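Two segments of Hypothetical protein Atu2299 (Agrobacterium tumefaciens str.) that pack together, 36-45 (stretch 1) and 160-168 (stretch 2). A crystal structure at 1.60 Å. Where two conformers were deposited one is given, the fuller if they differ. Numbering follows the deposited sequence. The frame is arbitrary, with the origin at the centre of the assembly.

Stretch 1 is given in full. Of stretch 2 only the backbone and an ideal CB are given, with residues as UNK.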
# COMPACT_ATOMS: atom_id res chain seq x y z
N MET A 36 -1.04 3.77 5.65
CA MET A 36 -1.20 5.17 5.28
C MET A 36 -0.09 5.64 4.36
O MET A 36 -0.35 6.40 3.42
CB MET A 36 -1.29 6.05 6.54
CG MET A 36 -2.55 5.75 7.34
SD MET A 36 -2.51 6.50 8.98
CE MET A 36 -2.62 8.25 8.56
N TYR A 37 1.14 5.20 4.61
CA TYR A 37 2.26 5.53 3.73
C TYR A 37 2.18 4.79 2.41
O TYR A 37 2.41 5.38 1.36
CB TYR A 37 3.60 5.22 4.40
CG TYR A 37 4.02 6.23 5.44
CD1 TYR A 37 4.69 7.40 5.06
CD2 TYR A 37 3.77 6.02 6.79
CE1 TYR A 37 5.10 8.33 6.01
CE2 TYR A 37 4.17 6.96 7.74
CZ TYR A 37 4.83 8.10 7.34
OH TYR A 37 5.25 9.05 8.27
N PHE A 38 1.91 3.49 2.45
CA PHE A 38 1.80 2.75 1.20
C PHE A 38 0.74 3.33 0.31
O PHE A 38 0.94 3.46 -0.89
CB PHE A 38 1.54 1.25 1.46
CG PHE A 38 2.78 0.48 1.84
CD1 PHE A 38 3.78 0.25 0.89
CD2 PHE A 38 2.96 0.01 3.13
CE1 PHE A 38 4.94 -0.45 1.23
CE2 PHE A 38 4.12 -0.69 3.49
CZ PHE A 38 5.11 -0.91 2.53
N SER A 39 -0.38 3.75 0.89
CA SER A 39 -1.50 4.22 0.07
C SER A 39 -1.32 5.63 -0.45
O SER A 39 -1.64 5.92 -1.62
CB SER A 39 -2.80 4.08 0.84
OG SER A 39 -3.03 2.71 1.08
N THR A 40 -0.83 6.53 0.40
CA THR A 40 -0.58 7.91 -0.07
C THR A 40 0.63 8.02 -1.00
O THR A 40 0.56 8.70 -2.04
CB THR A 40 -0.47 8.92 1.07
OG1 THR A 40 0.59 8.54 1.93
CG2 THR A 40 -1.79 8.98 1.87
N PHE A 41 1.74 7.36 -0.64
CA PHE A 41 2.92 7.39 -1.53
C PHE A 41 2.64 6.65 -2.85
O PHE A 41 3.07 7.09 -3.93
CB PHE A 41 4.15 6.78 -0.85
CG PHE A 41 4.78 7.65 0.22
CD1 PHE A 41 4.03 8.55 0.98
CD2 PHE A 41 6.15 7.56 0.46
CE1 PHE A 41 4.64 9.34 1.97
CE2 PHE A 41 6.75 8.34 1.43
CZ PHE A 41 5.98 9.22 2.20
N GLY A 42 1.93 5.51 -2.77
CA GLY A 42 1.52 4.79 -3.98
C GLY A 42 0.65 5.65 -4.89
O GLY A 42 0.90 5.75 -6.10
N ALA A 43 -0.36 6.29 -4.30
CA ALA A 43 -1.23 7.20 -5.05
C ALA A 43 -0.42 8.32 -5.71
O ALA A 43 -0.65 8.66 -6.87
CB ALA A 43 -2.30 7.76 -4.15
N PHE A 44 0.54 8.87 -4.97
CA PHE A 44 1.36 9.97 -5.51
C PHE A 44 2.17 9.49 -6.71
O PHE A 44 2.23 10.16 -7.75
CB PHE A 44 2.27 10.52 -4.42
CG PHE A 44 3.06 11.73 -4.84
CD1 PHE A 44 2.43 12.86 -5.36
CD2 PHE A 44 4.45 11.74 -4.70
CE1 PHE A 44 3.19 13.98 -5.75
CE2 PHE A 44 5.20 12.85 -5.09
CZ PHE A 44 4.57 13.96 -5.61
N ILE A 45 2.78 8.32 -6.57
CA ILE A 45 3.55 7.76 -7.66
C ILE A 45 2.65 7.50 -8.88
O ILE A 45 3.01 7.79 -10.02
CB ILE A 45 4.28 6.48 -7.21
CG1 ILE A 45 5.39 6.86 -6.22
CG2 ILE A 45 4.80 5.68 -8.43
CD1 ILE A 45 6.03 5.65 -5.46
N UNK A 160 6.67 18.16 7.65
CA UNK A 160 7.38 18.41 6.39
C UNK A 160 8.13 17.19 5.87
O UNK A 160 8.26 17.00 4.65
CB UNK A 160 8.37 19.57 6.57
N UNK A 161 8.63 16.36 6.79
CA UNK A 161 9.39 15.15 6.44
C UNK A 161 8.60 14.17 5.56
O UNK A 161 9.17 13.51 4.69
CB UNK A 161 9.83 14.44 7.72
N UNK A 162 7.28 14.09 5.78
CA UNK A 162 6.43 13.19 5.01
C UNK A 162 6.41 13.57 3.52
O UNK A 162 6.65 12.72 2.65
CB UNK A 162 5.01 13.20 5.58
N UNK A 163 6.14 14.84 3.24
CA UNK A 163 6.18 15.34 1.85
C UNK A 163 7.56 15.17 1.24
O UNK A 163 7.69 14.83 0.06
CB UNK A 163 5.77 16.81 1.80
N UNK A 164 8.60 15.38 2.04
CA UNK A 164 9.97 15.17 1.56
C UNK A 164 10.17 13.72 1.14
O UNK A 164 10.76 13.47 0.08
CB UNK A 164 10.99 15.55 2.64
N UNK A 165 9.69 12.78 1.95
CA UNK A 165 9.85 11.36 1.64
C UNK A 165 9.04 10.99 0.39
O UNK A 165 9.50 10.19 -0.42
CB UNK A 165 9.42 10.50 2.83
N UNK A 166 7.86 11.59 0.23
CA UNK A 166 7.04 11.32 -0.97
C UNK A 166 7.76 11.77 -2.24
O UNK A 166 7.71 11.10 -3.29
CB UNK A 166 5.69 12.03 -0.86
N UNK A 167 8.40 12.93 -2.15
CA UNK A 167 9.19 13.43 -3.27
C UNK A 167 10.29 12.42 -3.62
O UNK A 167 10.48 12.07 -4.78
CB UNK A 167 9.80 14.80 -2.94
N UNK A 168 10.98 11.92 -2.59
CA UNK A 168 12.05 10.94 -2.83
C UNK A 168 11.48 9.69 -3.52
O UNK A 168 12.06 9.20 -4.49
CB UNK A 168 12.73 10.56 -1.52

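Stretch 2 is a helix that crosses the helix of stretch 1 at 50°. Stretch 1 offers three aromatic rings, Tyr 37, Phe 41 and Phe 44, so the contact should be largely apolar.

Position 160 lies far from stretch 1. Almost any helix-compatible residue would suit. It is Ala 160.

Position 161 points sideways, and its CB is also out of contact. A long, flexible side chain could still reach the Tyr 37 ring; a short one would not. The residue is Met 161. Met 161 CE lies 4.1 Å from Tyr 37 OH.

Position 162 also points sideways, but its ideal CB is 4.9 Å from Tyr 37 CE1 and 5.3 Å from Phe 41 CE1. A medium-sized apolar group, such as Val, Leu, Ile or Met, would fill the space beside the two rings. It is Ile 162. Ile 162 CG1 comes 3.7 Å from Tyr 37 OH, and Ile 162 CG2 lies 4.0 Å from Phe 41 CE1.

Positions 163 and 164 point away from stretch 1, which therefore asks little of them. The backbone angles at 163 are ordinary for a helix, and a CB would have room, so glycine is not required there. The residues are Gly 163 and Asp 164. Both carboxylate oxygens of Asp 164 are hydrogen-bonded elsewhere in the structure.

Position 165 points toward stretch 1, with its ideal CB 3.7 Å from Phe 41 CE2. No charge or polar partner waits there, so an apolar chain that can bend around the ring is favoured; Leu or Met would suit. It is Met 165. Met 165 CE packs 3.7 Å from Phe 41 CE2 and 4.2 Å from Tyr 37 CE1, joining the two rings.

Position 166 is where the backbones come close: the CA of 166 is 5.7 Å from Phe 41 CA. The ideal CB of 166 is 4.0 Å from both Phe 41 CE1 and Phe 44 CD2. A small residue, Ala, Gly or perhaps Ser, suits this tight site. It is Ala 166. Its methyl sits over the face of the Phe 41 ring in a CH-pi contact, with Ala 166 CB 4.2 Å from the ring centroid. Ala 166 O lies at the edge of the Phe 44 ring, 3.6 Å from Phe 44 CE2.

Position 167 points away, so a polar residue is easily accepted. It is Ser 167. Ser 167 N is 4.3 Å from Phe 44 CE2.

Position 168 points sideways into space that stretch 1 leaves empty. Many residues would do; it is Val 168.

Stretch 2 160-168: AMIGDMASV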
# COMPACT_ATOMS: atom_id res chain seq x y z
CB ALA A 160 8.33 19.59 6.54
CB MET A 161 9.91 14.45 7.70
CG MET A 161 10.24 12.97 7.55
SD MET A 161 8.85 11.94 8.09
CE MET A 161 8.77 10.69 6.82
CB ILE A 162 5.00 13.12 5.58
CG1 ILE A 162 5.06 12.58 7.02
CG2 ILE A 162 4.11 12.25 4.69
CD1 ILE A 162 3.73 12.50 7.75
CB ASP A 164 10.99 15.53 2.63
CG ASP A 164 11.12 17.02 2.86
OD1 ASP A 164 10.54 17.81 2.08
OD2 ASP A 164 11.82 17.39 3.84
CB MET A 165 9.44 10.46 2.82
CG MET A 165 10.43 10.42 3.97
SD MET A 165 10.52 8.80 4.82
CE MET A 165 8.97 8.03 4.36
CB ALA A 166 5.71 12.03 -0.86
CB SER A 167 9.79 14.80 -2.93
OG SER A 167 10.64 15.26 -3.97
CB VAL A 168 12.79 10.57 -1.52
CG1 VAL A 168 13.78 9.42 -1.76
CG2 VAL A 168 13.50 11.81 -0.95
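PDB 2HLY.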